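Local structure of putative type VI secretion protein (Escherichia coli, 4HH5) at residues A[43-48]-A[72-77]; A[55-60]-A[150-155]; A[113-118]-A[156-161]. The protein is a ClpA/ClpB-family ATPase of the type VI secretion system that probably binds and hydrolyses ATP, represented here by its N-terminal domain. All blocks are in the same frame, centred on the assembly; numbering follows the deposited sequence.

Contact 1 of 3, residues A[43-48]-A[72-77]; sequences WLLKLL and SLLGWL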
ATOM      1  N   TRP A  43       1.739  -5.975   1.654  1.00 16.20           N
ATOM      2  CA  TRP A  43       2.218  -4.760   1.003  1.00 16.20           C
ATOM      3  C   TRP A  43       2.537  -3.667   2.020  1.00 18.79           C
ATOM      4  O   TRP A  43       3.612  -3.081   1.946  1.00 18.10           O
ATOM      5  CB  TRP A  43       1.190  -4.266  -0.013  1.00 15.66           C
ATOM      6  CG  TRP A  43       1.744  -3.391  -1.104  1.00 16.71           C
ATOM      7  CD1 TRP A  43       3.050  -3.045  -1.314  1.00 19.16           C
ATOM      8  CD2 TRP A  43       0.991  -2.771  -2.154  1.00 16.88           C
ATOM      9  NE1 TRP A  43       3.152  -2.238  -2.423  1.00 18.74           N
ATOM     10  CE2 TRP A  43       1.903  -2.068  -2.968  1.00 20.31           C
ATOM     11  CE3 TRP A  43      -0.370  -2.766  -2.501  1.00 18.74           C
ATOM     12  CZ2 TRP A  43       1.503  -1.377  -4.113  1.00 20.08           C
ATOM     13  CZ3 TRP A  43      -0.765  -2.085  -3.642  1.00 20.51           C
ATOM     14  CH2 TRP A  43       0.167  -1.402  -4.433  1.00 20.96           C
ATOM     15  N   LEU A  44       1.618  -3.395   2.973  1.00 16.11           N
ATOM     16  CA  LEU A  44       1.821  -2.362   4.009  1.00 16.19           C
ATOM     17  C   LEU A  44       3.039  -2.661   4.876  1.00 19.43           C
ATOM     18  O   LEU A  44       3.798  -1.745   5.190  1.00 17.99           O
ATOM     19  CB  LEU A  44       0.564  -2.155   4.884  1.00 16.69           C
ATOM     20  CG  LEU A  44      -0.645  -1.499   4.191  1.00 22.00           C
ATOM     21  CD1 LEU A  44      -1.924  -1.788   4.949  1.00 22.62           C
ATOM     22  CD2 LEU A  44      -0.461   0.007   4.020  1.00 23.29           C
ATOM     23  N   LEU A  45       3.253  -3.946   5.216  1.00 17.15           N
ATOM     24  CA  LEU A  45       4.405  -4.385   6.001  1.00 17.87           C
ATOM     25  C   LEU A  45       5.691  -3.966   5.274  1.00 19.72           C
ATOM     26  O   LEU A  45       6.561  -3.353   5.882  1.00 19.11           O
ATOM     27  CB  LEU A  45       4.350  -5.913   6.181  1.00 18.93           C
ATOM     28  CG  LEU A  45       5.412  -6.565   7.073  1.00 25.42           C
ATOM     29  CD1 LEU A  45       4.817  -7.674   7.870  1.00 26.58           C
ATOM     30  CD2 LEU A  45       6.550  -7.150   6.244  1.00 29.45           C
ATOM     31  N   LYS A  46       5.790  -4.285   3.971  1.00 16.32           N
ATOM     32  CA  LYS A  46       6.957  -3.968   3.155  1.00 16.47           C
ATOM     33  C   LYS A  46       7.111  -2.493   2.882  1.00 19.54           C
ATOM     34  O   LYS A  46       8.247  -2.018   2.835  1.00 19.01           O
ATOM     35  CB  LYS A  46       7.005  -4.805   1.878  1.00 19.73           C
ATOM     36  CG  LYS A  46       7.365  -6.266   2.153  1.00 24.50           C
ATOM     37  CD  LYS A  46       8.863  -6.431   2.424  1.00 29.78           C
ATOM     38  CE  LYS A  46       9.181  -7.742   3.092  1.00 40.87           C
ATOM     39  NZ  LYS A  46      10.613  -7.824   3.468  1.00 48.72           N
ATOM     40  N   LEU A  47       5.990  -1.750   2.778  1.00 15.78           N
ATOM     41  CA  LEU A  47       6.057  -0.297   2.618  1.00 16.18           C
ATOM     42  C   LEU A  47       6.684   0.330   3.878  1.00 21.84           C
ATOM     43  O   LEU A  47       7.633   1.110   3.772  1.00 21.01           O
ATOM     44  CB  LEU A  47       4.673   0.313   2.338  1.00 15.92           C
ATOM     45  CG  LEU A  47       4.116   0.136   0.912  1.00 19.51           C
ATOM     46  CD1 LEU A  47       2.598   0.366   0.900  1.00 19.63           C
ATOM     47  CD2 LEU A  47       4.783   1.106  -0.074  1.00 17.55           C
ATOM     48  N   LEU A  48       6.185  -0.060   5.067  1.00 19.64           N
ATOM     49  CA  LEU A  48       6.697   0.424   6.353  1.00 20.27           C
ATOM     50  C   LEU A  48       8.124  -0.046   6.594  1.00 24.90           C
ATOM     51  O   LEU A  48       8.899   0.676   7.215  1.00 24.69           O
ATOM     52  CB  LEU A  48       5.781   0.014   7.524  1.00 20.60           C
ATOM     53  CG  LEU A  48       4.349   0.569   7.520  1.00 25.86           C
ATOM     54  CD1 LEU A  48       3.559  -0.017   8.655  1.00 27.02           C
ATOM     55  CD2 LEU A  48       4.322   2.107   7.601  1.00 28.15           C
ATOM     56  N   SER A  72       1.238  -5.380  14.958  1.00 22.88           N
ATOM     57  CA  SER A  72      -0.083  -5.835  14.510  1.00 22.41           C
ATOM     58  C   SER A  72       0.038  -6.555  13.170  1.00 25.31           C
ATOM     59  O   SER A  72      -0.593  -7.595  12.976  1.00 24.88           O
ATOM     60  CB  SER A  72      -1.034  -4.648  14.388  1.00 26.32           C
ATOM     61  OG  SER A  72      -1.173  -4.016  15.652  1.00 35.85           O
ATOM     62  N   LEU A  73       0.883  -6.016  12.262  1.00 20.61           N
ATOM     63  CA  LEU A  73       1.137  -6.604  10.950  1.00 20.48           C
ATOM     64  C   LEU A  73       1.889  -7.917  11.078  1.00 27.10           C
ATOM     65  O   LEU A  73       1.551  -8.864  10.364  1.00 26.37           O
ATOM     66  CB  LEU A  73       1.854  -5.622  10.003  1.00 20.14           C
ATOM     67  CG  LEU A  73       0.997  -4.482   9.439  1.00 23.84           C
ATOM     68  CD1 LEU A  73       1.868  -3.415   8.810  1.00 23.43           C
ATOM     69  CD2 LEU A  73      -0.023  -4.989   8.405  1.00 24.96           C
ATOM     70  N   LEU A  74       2.839  -8.011  12.045  1.00 26.14           N
ATOM     71  CA  LEU A  74       3.579  -9.249  12.324  1.00 27.07           C
ATOM     72  C   LEU A  74       2.636 -10.321  12.851  1.00 30.44           C
ATOM     73  O   LEU A  74       2.759 -11.484  12.461  1.00 29.60           O
ATOM     74  CB  LEU A  74       4.677  -9.033  13.370  1.00 27.83           C
ATOM     75  CG  LEU A  74       5.992  -8.422  12.938  1.00 33.41           C
ATOM     76  CD1 LEU A  74       6.973  -8.496  14.073  1.00 33.98           C
ATOM     77  CD2 LEU A  74       6.581  -9.139  11.732  1.00 35.77           C
ATOM     78  N   GLY A  75       1.734  -9.912  13.749  1.00 27.34           N
ATOM     79  CA  GLY A  75       0.723 -10.767  14.359  1.00 27.57           C
ATOM     80  C   GLY A  75      -0.215 -11.316  13.307  1.00 31.88           C
ATOM     81  O   GLY A  75      -0.501 -12.515  13.292  1.00 31.07           O
ATOM     82  N   TRP A  76      -0.660 -10.437  12.393  1.00 28.32           N
ATOM     83  CA  TRP A  76      -1.516 -10.785  11.269  1.00 28.60           C
ATOM     84  C   TRP A  76      -0.780 -11.772  10.353  1.00 33.85           C
ATOM     85  O   TRP A  76      -1.382 -12.752   9.922  1.00 34.33           O
ATOM     86  CB  TRP A  76      -1.940  -9.521  10.491  1.00 27.56           C
ATOM     87  CG  TRP A  76      -2.800  -9.818   9.300  1.00 28.41           C
ATOM     88  CD1 TRP A  76      -4.162  -9.815   9.251  1.00 31.48           C
ATOM     89  CD2 TRP A  76      -2.350 -10.209   7.996  1.00 28.73           C
ATOM     90  NE1 TRP A  76      -4.590 -10.160   7.992  1.00 31.12           N
ATOM     91  CE2 TRP A  76      -3.498 -10.427   7.207  1.00 32.61           C
ATOM     92  CE3 TRP A  76      -1.080 -10.416   7.418  1.00 30.21           C
ATOM     93  CZ2 TRP A  76      -3.419 -10.823   5.867  1.00 32.30           C
ATOM     94  CZ3 TRP A  76      -1.002 -10.837   6.104  1.00 31.64           C
ATOM     95  CH2 TRP A  76      -2.161 -11.028   5.340  1.00 32.49           C
ATOM     96  N   LEU A  77       0.514 -11.517  10.070  1.00 30.68           N
ATOM     97  CA  LEU A  77       1.373 -12.350   9.219  1.00 30.99           C
ATOM     98  C   LEU A  77       1.504 -13.780   9.770  1.00 37.21           C
ATOM     99  O   LEU A  77       1.336 -14.750   9.023  1.00 37.22           O
ATOM    100  CB  LEU A  77       2.760 -11.688   9.081  1.00 30.97           C
ATOM    101  CG  LEU A  77       3.729 -12.281   8.056  1.00 36.06           C
ATOM    102  CD1 LEU A  77       3.333 -11.900   6.633  1.00 35.73           C
ATOM    103  CD2 LEU A  77       5.157 -11.830   8.337  1.00 37.98           C
TER
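The helical segments 43-48 and 72-77 run roughly antiparallel, at 141° between their N-to-C directions, and the axes of these short segments approach to 10.3 Å; Leu45 and Leu73 have the nearest CA atoms, 6.3 Å apart. The interface is purely apolar, and leucine suits it because its branched end carries two methyls far enough from the backbone to reach across this axis separation. Leu45 stands at the centre. With CG anti to its backbone N (chi1 -175°), its CD1 lies 4.2 Å from Leu73 CB, and the same methyl reaches Leu77 CD2, also at 4.2 Å. Leu45 and Leu73 run alongside in opposite senses, whereas Leu45 and Leu77 lie nearly perpendicular, so that one methyl group rests between side chains a helical turn apart. Leu73 answers from the other helix. Its CG is anti to the carbonyl carbon (chi1 -74°), which sends CD1 onto the opposite helix, 3.9 Å from the backbone N of Leu45. From there the methyl touches Leu44 CB and meets Leu48 CD1 at 3.8 Å, the closest approach of the contact, with the two side chains set almost at right angles. Leu74 adds a marginal touch to Leu45 at the rim, and no hydrogen bond links the two segments. This contact joins helices 40-50 and 66-78 within the Clp N-terminal (Clp R) domain. Helix 40-50 has a second face for the domain interior: Trp43 and Leu47 lie against helix 17-32, where Trp43 NE1 bonds to Cys19 O, and Trp43 also packs on helix 92-107. Beside the leucine cluster, Trp76 of helix 66-78 meets His42 edge to face.

Contact 2 of 3, residues A[55-60]-A[150-155]; sequences LTVLGR and PLLDAQ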
ATOM      1  N   LEU A  55       3.648   7.033   4.039  1.00 15.92           N
ATOM      2  CA  LEU A  55       3.123   6.467   5.287  1.00 16.76           C
ATOM      3  C   LEU A  55       3.951   6.861   6.506  1.00 18.89           C
ATOM      4  O   LEU A  55       3.380   7.267   7.524  1.00 18.23           O
ATOM      5  CB  LEU A  55       3.031   4.933   5.208  1.00 17.80           C
ATOM      6  CG  LEU A  55       1.939   4.322   4.339  1.00 24.83           C
ATOM      7  CD1 LEU A  55       2.090   2.808   4.305  1.00 25.07           C
ATOM      8  CD2 LEU A  55       0.537   4.661   4.867  1.00 30.43           C
ATOM      9  N   THR A  56       5.290   6.722   6.404  1.00 14.82           N
ATOM     10  CA  THR A  56       6.243   7.068   7.471  1.00 14.84           C
ATOM     11  C   THR A  56       6.196   8.562   7.791  1.00 17.00           C
ATOM     12  O   THR A  56       6.195   8.928   8.969  1.00 16.14           O
ATOM     13  CB  THR A  56       7.663   6.582   7.108  1.00 25.16           C
ATOM     14  OG1 THR A  56       7.621   5.161   6.970  1.00 26.00           O
ATOM     15  CG2 THR A  56       8.716   6.978   8.154  1.00 23.84           C
ATOM     16  N   VAL A  57       6.139   9.413   6.756  1.00 13.72           N
ATOM     17  CA  VAL A  57       6.052  10.881   6.903  1.00 13.61           C
ATOM     18  C   VAL A  57       4.779  11.263   7.695  1.00 17.51           C
ATOM     19  O   VAL A  57       4.842  12.081   8.619  1.00 17.01           O
ATOM     20  CB  VAL A  57       6.148  11.595   5.524  1.00 17.85           C
ATOM     21  CG1 VAL A  57       5.789  13.082   5.622  1.00 17.55           C
ATOM     22  CG2 VAL A  57       7.545  11.420   4.922  1.00 17.75           C
ATOM     23  N   LEU A  58       3.645  10.654   7.340  1.00 14.83           N
ATOM     24  CA  LEU A  58       2.360  10.896   8.002  1.00 14.96           C
ATOM     25  C   LEU A  58       2.368  10.398   9.447  1.00 20.28           C
ATOM     26  O   LEU A  58       1.937  11.133  10.341  1.00 19.43           O
ATOM     27  CB  LEU A  58       1.201  10.301   7.187  1.00 15.08           C
ATOM     28  CG  LEU A  58       0.976  10.943   5.808  1.00 20.31           C
ATOM     29  CD1 LEU A  58       0.061  10.092   4.953  1.00 20.41           C
ATOM     30  CD2 LEU A  58       0.445  12.357   5.918  1.00 23.35           C
ATOM     31  N   GLY A  59       2.950   9.211   9.666  1.00 19.21           N
ATOM     32  CA  GLY A  59       3.117   8.614  10.990  1.00 19.04           C
ATOM     33  C   GLY A  59       3.921   9.500  11.916  1.00 22.37           C
ATOM     34  O   GLY A  59       3.547   9.702  13.075  1.00 22.07           O
ATOM     35  N   ARG A  60       5.014  10.076  11.392  1.00 18.71           N
ATOM     36  CA  ARG A  60       5.870  10.998  12.133  1.00 19.83           C
ATOM     37  C   ARG A  60       5.116  12.306  12.432  1.00 24.21           C
ATOM     38  O   ARG A  60       5.110  12.760  13.579  1.00 24.46           O
ATOM     39  CB  ARG A  60       7.181  11.264  11.357  1.00 21.34           C
ATOM     40  CG  ARG A  60       8.101  12.279  12.046  1.00 36.32           C
ATOM     41  CD  ARG A  60       9.504  12.319  11.477  1.00 47.04           C
ATOM     42  NE  ARG A  60       9.544  12.904  10.135  1.00 57.07           N
ATOM     43  CZ  ARG A  60       9.781  12.214   9.024  1.00 69.07           C
ATOM     44  NH1 ARG A  60      10.016  10.907   9.081  1.00 60.85           N
ATOM     45  NH2 ARG A  60       9.796  12.826   7.847  1.00 44.18           N
ATOM     46  N   PRO A 150       2.031  19.212  -0.198  1.00 18.23           N
ATOM     47  CA  PRO A 150       3.307  19.959  -0.059  1.00 18.15           C
ATOM     48  C   PRO A 150       4.266  19.385   0.984  1.00 21.51           C
ATOM     49  O   PRO A 150       5.476  19.420   0.773  1.00 21.58           O
ATOM     50  CB  PRO A 150       2.856  21.369   0.351  1.00 19.76           C
ATOM     51  CG  PRO A 150       1.454  21.468  -0.118  1.00 24.21           C
ATOM     52  CD  PRO A 150       0.880  20.101   0.056  1.00 19.65           C
ATOM     53  N   LEU A 151       3.735  18.864   2.100  1.00 19.23           N
ATOM     54  CA  LEU A 151       4.560  18.275   3.155  1.00 19.86           C
ATOM     55  C   LEU A 151       5.164  16.950   2.682  1.00 21.51           C
ATOM     56  O   LEU A 151       6.362  16.716   2.870  1.00 19.79           O
ATOM     57  CB  LEU A 151       3.749  18.067   4.442  1.00 20.84           C
ATOM     58  CG  LEU A 151       4.553  17.467   5.586  1.00 27.43           C
ATOM     59  CD1 LEU A 151       4.967  18.525   6.583  1.00 28.40           C
ATOM     60  CD2 LEU A 151       3.843  16.281   6.187  1.00 31.11           C
ATOM     61  N   LEU A 152       4.337  16.101   2.048  1.00 17.69           N
ATOM     62  CA  LEU A 152       4.774  14.807   1.513  1.00 18.43           C
ATOM     63  C   LEU A 152       5.851  15.021   0.457  1.00 23.50           C
ATOM     64  O   LEU A 152       6.853  14.313   0.455  1.00 21.63           O
ATOM     65  CB  LEU A 152       3.587  14.028   0.909  1.00 18.58           C
ATOM     66  CG  LEU A 152       2.533  13.534   1.890  1.00 23.33           C
ATOM     67  CD1 LEU A 152       1.414  12.886   1.151  1.00 23.30           C
ATOM     68  CD2 LEU A 152       3.125  12.548   2.918  1.00 25.10           C
ATOM     69  N   ASP A 153       5.679  16.058  -0.390  1.00 21.86           N
ATOM     70  CA  ASP A 153       6.661  16.383  -1.420  1.00 22.78           C
ATOM     71  C   ASP A 153       7.978  16.935  -0.834  1.00 27.61           C
ATOM     72  O   ASP A 153       9.019  16.849  -1.481  1.00 28.71           O
ATOM     73  CB  ASP A 153       6.044  17.297  -2.492  1.00 25.24           C
ATOM     74  CG  ASP A 153       5.052  16.594  -3.414  1.00 38.78           C
ATOM     75  OD1 ASP A 153       4.967  15.341  -3.363  1.00 39.02           O
ATOM     76  OD2 ASP A 153       4.385  17.290  -4.208  1.00 48.16           O
ATOM     77  N   ALA A 154       7.945  17.457   0.402  1.00 22.67           N
ATOM     78  CA  ALA A 154       9.157  17.969   1.038  1.00 22.93           C
ATOM     79  C   ALA A 154       9.892  16.897   1.864  1.00 26.12           C
ATOM     80  O   ALA A 154      11.101  17.006   2.050  1.00 25.38           O
ATOM     81  CB  ALA A 154       8.819  19.157   1.925  1.00 23.50           C
ATOM     82  N   GLN A 155       9.168  15.870   2.362  1.00 20.76           N
ATOM     83  CA  GLN A 155       9.755  14.880   3.274  1.00 19.46           C
ATOM     84  C   GLN A 155       9.829  13.417   2.823  1.00 21.35           C
ATOM     85  O   GLN A 155      10.610  12.654   3.385  1.00 20.90           O
ATOM     86  CB  GLN A 155       9.024  14.957   4.629  1.00 20.49           C
ATOM     87  CG  GLN A 155       9.007  16.347   5.275  1.00 27.80           C
ATOM     88  CD  GLN A 155       8.413  16.346   6.663  1.00 40.65           C
ATOM     89  OE1 GLN A 155       8.135  15.301   7.250  1.00 33.47           O
ATOM     90  NE2 GLN A 155       8.243  17.523   7.238  1.00 35.86           N
TER
HETATM   91  O   HOH W   1       6.556  14.237   9.094  1.00 28.20           O
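Val57 forms the apolar centre, its two methyls spread over the end of helix 149-155. CG1, anti to the backbone N, lies 3.8 Å from Leu151 CD2 and equally far from Leu152 CD2; CG2 faces the backbone of Gln155, 3.6 Å from its O. A short branched residue suits this place, since the helices cross steeply, at 113°, and Val57 can fill the crossing without a long side chain. Leu152 CD2 also meets Leu58 CG at 3.9 Å, the two leucines lying nearly perpendicular, so this methyl wedges between Val57 and Leu58. Farther out, Gln155 extends its chain over Val57, and the contact turns polar. Arg60, bent at its third torsion, swings its guanidinium back so that NH2 donates to Gln155 OE1 over 3.0 Å. The bond is moderately bent (143°) and reaches the oxygen from above the amide plane, 37° out of it. A water also donates to Gln155 OE1, at 2.7 Å, and to Val57 O, at 2.8 Å. The amide oxygen thus receives two bonds, and a backbone carbonyl of helix 54-61 is tied to Gln155. The contact packs the last helix of this Clp R domain, 149-155, against helix 54-61. Leu58 and Leu152 continue inward onto Leu119 and Val116 of helix 115-124, while Leu55, on the far side of helix 54-61, packs on helix 40-50.

Contact 3 of 3, residues A[113-118]-A[156-161]; sequences IRSVHL and SDECPE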
ATOM      1  N   ILE A 113       1.107   6.034  -9.139  1.00 21.79           N
ATOM      2  CA  ILE A 113       0.520   5.692  -7.849  1.00 20.53           C
ATOM      3  C   ILE A 113       1.594   5.722  -6.771  1.00 23.52           C
ATOM      4  O   ILE A 113       2.616   5.042  -6.899  1.00 23.15           O
ATOM      5  CB  ILE A 113      -0.207   4.318  -7.882  1.00 23.22           C
ATOM      6  CG1 ILE A 113      -1.178   4.203  -9.083  1.00 23.59           C
ATOM      7  CG2 ILE A 113      -0.926   4.034  -6.552  1.00 22.85           C
ATOM      8  CD1 ILE A 113      -1.660   2.753  -9.350  1.00 25.51           C
ATOM      9  N   ARG A 114       1.337   6.475  -5.688  1.00 18.65           N
ATOM     10  CA  ARG A 114       2.237   6.536  -4.537  1.00 18.00           C
ATOM     11  C   ARG A 114       1.518   5.993  -3.312  1.00 19.81           C
ATOM     12  O   ARG A 114       0.302   5.778  -3.384  1.00 17.41           O
ATOM     13  CB  ARG A 114       2.845   7.934  -4.338  1.00 19.04           C
ATOM     14  CG  ARG A 114       1.873   9.068  -4.172  1.00 30.71           C
ATOM     15  CD  ARG A 114       2.572  10.392  -4.377  1.00 28.89           C
ATOM     16  NE  ARG A 114       3.438  10.741  -3.247  1.00 27.39           N
ATOM     17  CZ  ARG A 114       4.114  11.879  -3.156  1.00 39.48           C
ATOM     18  NH1 ARG A 114       4.038  12.782  -4.127  1.00 24.48           N
ATOM     19  NH2 ARG A 114       4.868  12.126  -2.090  1.00 20.75           N
ATOM     20  N   SER A 115       2.239   5.745  -2.194  1.00 15.91           N
ATOM     21  CA  SER A 115       1.584   5.168  -1.010  1.00 15.42           C
ATOM     22  C   SER A 115       0.449   5.994  -0.426  1.00 18.69           C
ATOM     23  O   SER A 115      -0.502   5.415   0.089  1.00 18.95           O
ATOM     24  CB  SER A 115       2.585   4.723   0.053  1.00 18.07           C
ATOM     25  OG  SER A 115       3.279   5.823   0.610  1.00 22.53           O
ATOM     26  N   VAL A 116       0.493   7.332  -0.573  1.00 14.97           N
ATOM     27  CA  VAL A 116      -0.602   8.192  -0.096  1.00 14.17           C
ATOM     28  C   VAL A 116      -1.913   7.885  -0.838  1.00 16.15           C
ATOM     29  O   VAL A 116      -2.975   8.037  -0.250  1.00 15.03           O
ATOM     30  CB  VAL A 116      -0.252   9.710  -0.082  1.00 17.38           C
ATOM     31  CG1 VAL A 116      -0.222  10.298  -1.494  1.00 16.96           C
ATOM     32  CG2 VAL A 116      -1.218  10.489   0.811  1.00 17.18           C
ATOM     33  N   HIS A 117      -1.833   7.435  -2.117  1.00 13.27           N
ATOM     34  CA  HIS A 117      -3.018   7.068  -2.913  1.00 13.10           C
ATOM     35  C   HIS A 117      -3.580   5.745  -2.430  1.00 17.71           C
ATOM     36  O   HIS A 117      -4.797   5.575  -2.414  1.00 17.56           O
ATOM     37  CB  HIS A 117      -2.713   7.021  -4.422  1.00 13.14           C
ATOM     38  CG  HIS A 117      -2.185   8.316  -4.960  1.00 16.44           C
ATOM     39  ND1 HIS A 117      -1.108   8.349  -5.822  1.00 18.21           N
ATOM     40  CD2 HIS A 117      -2.611   9.584  -4.739  1.00 17.80           C
ATOM     41  CE1 HIS A 117      -0.911   9.629  -6.101  1.00 17.68           C
ATOM     42  NE2 HIS A 117      -1.781  10.409  -5.455  1.00 17.58           N
ATOM     43  N   LEU A 118      -2.699   4.823  -2.005  1.00 15.11           N
ATOM     44  CA  LEU A 118      -3.110   3.544  -1.418  1.00 16.56           C
ATOM     45  C   LEU A 118      -3.790   3.858  -0.086  1.00 20.72           C
ATOM     46  O   LEU A 118      -4.792   3.234   0.249  1.00 19.73           O
ATOM     47  CB  LEU A 118      -1.898   2.621  -1.172  1.00 17.37           C
ATOM     48  CG  LEU A 118      -1.021   2.264  -2.395  1.00 22.90           C
ATOM     49  CD1 LEU A 118       0.244   1.519  -1.961  1.00 23.57           C
ATOM     50  CD2 LEU A 118      -1.781   1.407  -3.391  1.00 24.87           C
ATOM     51  N   SER A 156       8.980  13.001   1.889  1.00 16.96           N
ATOM     52  CA  SER A 156       8.914  11.604   1.461  1.00 17.05           C
ATOM     53  C   SER A 156       9.911  11.285   0.356  1.00 22.23           C
ATOM     54  O   SER A 156      10.167  12.136  -0.488  1.00 20.64           O
ATOM     55  CB  SER A 156       7.495  11.280   0.992  1.00 18.03           C
ATOM     56  OG  SER A 156       7.357   9.957   0.507  1.00 18.87           O
ATOM     57  N   ASP A 157      10.419  10.036   0.325  1.00 20.93           N
ATOM     58  CA  ASP A 157      11.309   9.548  -0.742  1.00 22.55           C
ATOM     59  C   ASP A 157      10.509   9.345  -2.049  1.00 28.36           C
ATOM     60  O   ASP A 157      11.106   9.150  -3.107  1.00 28.72           O
ATOM     61  CB  ASP A 157      12.001   8.233  -0.327  1.00 25.72           C
ATOM     62  CG  ASP A 157      13.375   8.399   0.308  1.00 42.87           C
ATOM     63  OD1 ASP A 157      13.709   9.531   0.724  1.00 45.62           O
ATOM     64  OD2 ASP A 157      14.105   7.395   0.407  1.00 51.17           O
ATOM     65  N   GLU A 158       9.160   9.410  -1.971  1.00 25.86           N
ATOM     66  CA  GLU A 158       8.235   9.282  -3.113  1.00 25.89           C
ATOM     67  C   GLU A 158       7.922  10.647  -3.778  1.00 34.22           C
ATOM     68  O   GLU A 158       7.029  10.741  -4.628  1.00 33.21           O
ATOM     69  CB  GLU A 158       6.918   8.641  -2.654  1.00 26.25           C
ATOM     70  CG  GLU A 158       7.070   7.277  -2.021  1.00 28.73           C
ATOM     71  CD  GLU A 158       5.733   6.670  -1.661  1.00 30.17           C
ATOM     72  OE1 GLU A 158       5.035   6.183  -2.578  1.00 23.70           O
ATOM     73  OE2 GLU A 158       5.374   6.696  -0.464  1.00 21.35           O
ATOM     74  N   CYS A 159       8.632  11.700  -3.370  1.00 35.76           N
ATOM     75  CA  CYS A 159       8.449  13.061  -3.882  0.63 37.88           C
ATOM     76  C   CYS A 159       8.956  13.207  -5.336  1.00 43.94           C
ATOM     77  O   CYS A 159       9.764  12.376  -5.760  1.00 43.17           O
ATOM     78  CB  CYS A 159       9.159  14.043  -2.958  1.00 39.16           C
ATOM     79  SG  CYS A 159      10.969  13.922  -2.999  1.00 43.67           S
ATOM     80  N   PRO A 160       8.591  14.291  -6.086  1.00 41.92           N
ATOM     81  CA  PRO A 160       9.173  14.475  -7.435  1.00 41.81           C
ATOM     82  C   PRO A 160      10.684  14.711  -7.342  1.00 45.68           C
ATOM     83  O   PRO A 160      11.166  15.252  -6.341  1.00 45.17           O
ATOM     84  CB  PRO A 160       8.460  15.724  -7.980  1.00 43.30           C
ATOM     85  CG  PRO A 160       7.286  15.944  -7.083  1.00 47.95           C
ATOM     86  CD  PRO A 160       7.680  15.407  -5.745  1.00 43.47           C
ATOM     87  N   GLU A 161      11.430  14.289  -8.373  1.00 42.34           N
ATOM     88  CA  GLU A 161      12.890  14.420  -8.420  1.00 42.34           C
ATOM     89  C   GLU A 161      13.379  15.830  -8.800  1.00 46.59           C
ATOM     90  O   GLU A 161      14.588  16.088  -8.769  1.00 46.52           O
ATOM     91  CB  GLU A 161      13.492  13.356  -9.350  1.00 43.80           C
TER
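Glu158 OE2 is gripped by two donors: the hydroxyl of Ser115, at a short 2.5 Å, and the backbone N of Asp54. Its partner OE1 also takes two, from Ser115 N (2.9 Å, a nearly straight 165°) and from Asn16 ND2. Ser115 thus engages both oxygens through their syn lone pairs, its N-H and hydroxyl forming a two-pronged grip on the carboxylate. Glu158 sits in a type I beta turn from Ser156 to Cys159, and its N-H bonds back to Ser156 OG in an ST turn, a further bond within the loop. The long, extended glutamate carries its charge from this loop to the first residues of helices 115-124 and 54-61. Their N-terminal dipoles, together with four donors, would be expected to keep the buried carboxylate ionised. Arg114, at the N-cap position of helix 115-124, lies at a slant across Glu158. Its guanidinium does not pair with this carboxylate but makes salt bridges through NE to Asp54 and through NH1 to Asp153. Glu158 O lies 3.4 Å above the centre of the guanidinium plane. Asp54 also accepts from Val116 N and Ser156 OG, binding loop and helix start together. At the helix start, the backbone N of the N-cap residue Arg114 donates to His117 ND1 over 3.1 Å in a nearly straight bond (171°).

In the fold
Contact 1 and contact 3 are buried, on opposite sides of the chain's centre, whereas contact 2 is partly buried and ends at exposed Arg60 and Gln155. Chemistry follows place: leucines alone join helices in contact 1, contact 2 grades from methyls to a water-bridged polar edge, and contact 3 hides a charge network where helices begin. Helix 149-155 and the loop following it tie contacts 2 and 3 together; their centres lie about 9 Å apart, and they share a salt bridge and apolar packing. Leu55 packs on Leu44, Leu47 and Leu48, joining contact 2 to contact 1, and Trp43 and Leu47 reach Leu118, so helix 40-50 connects all three.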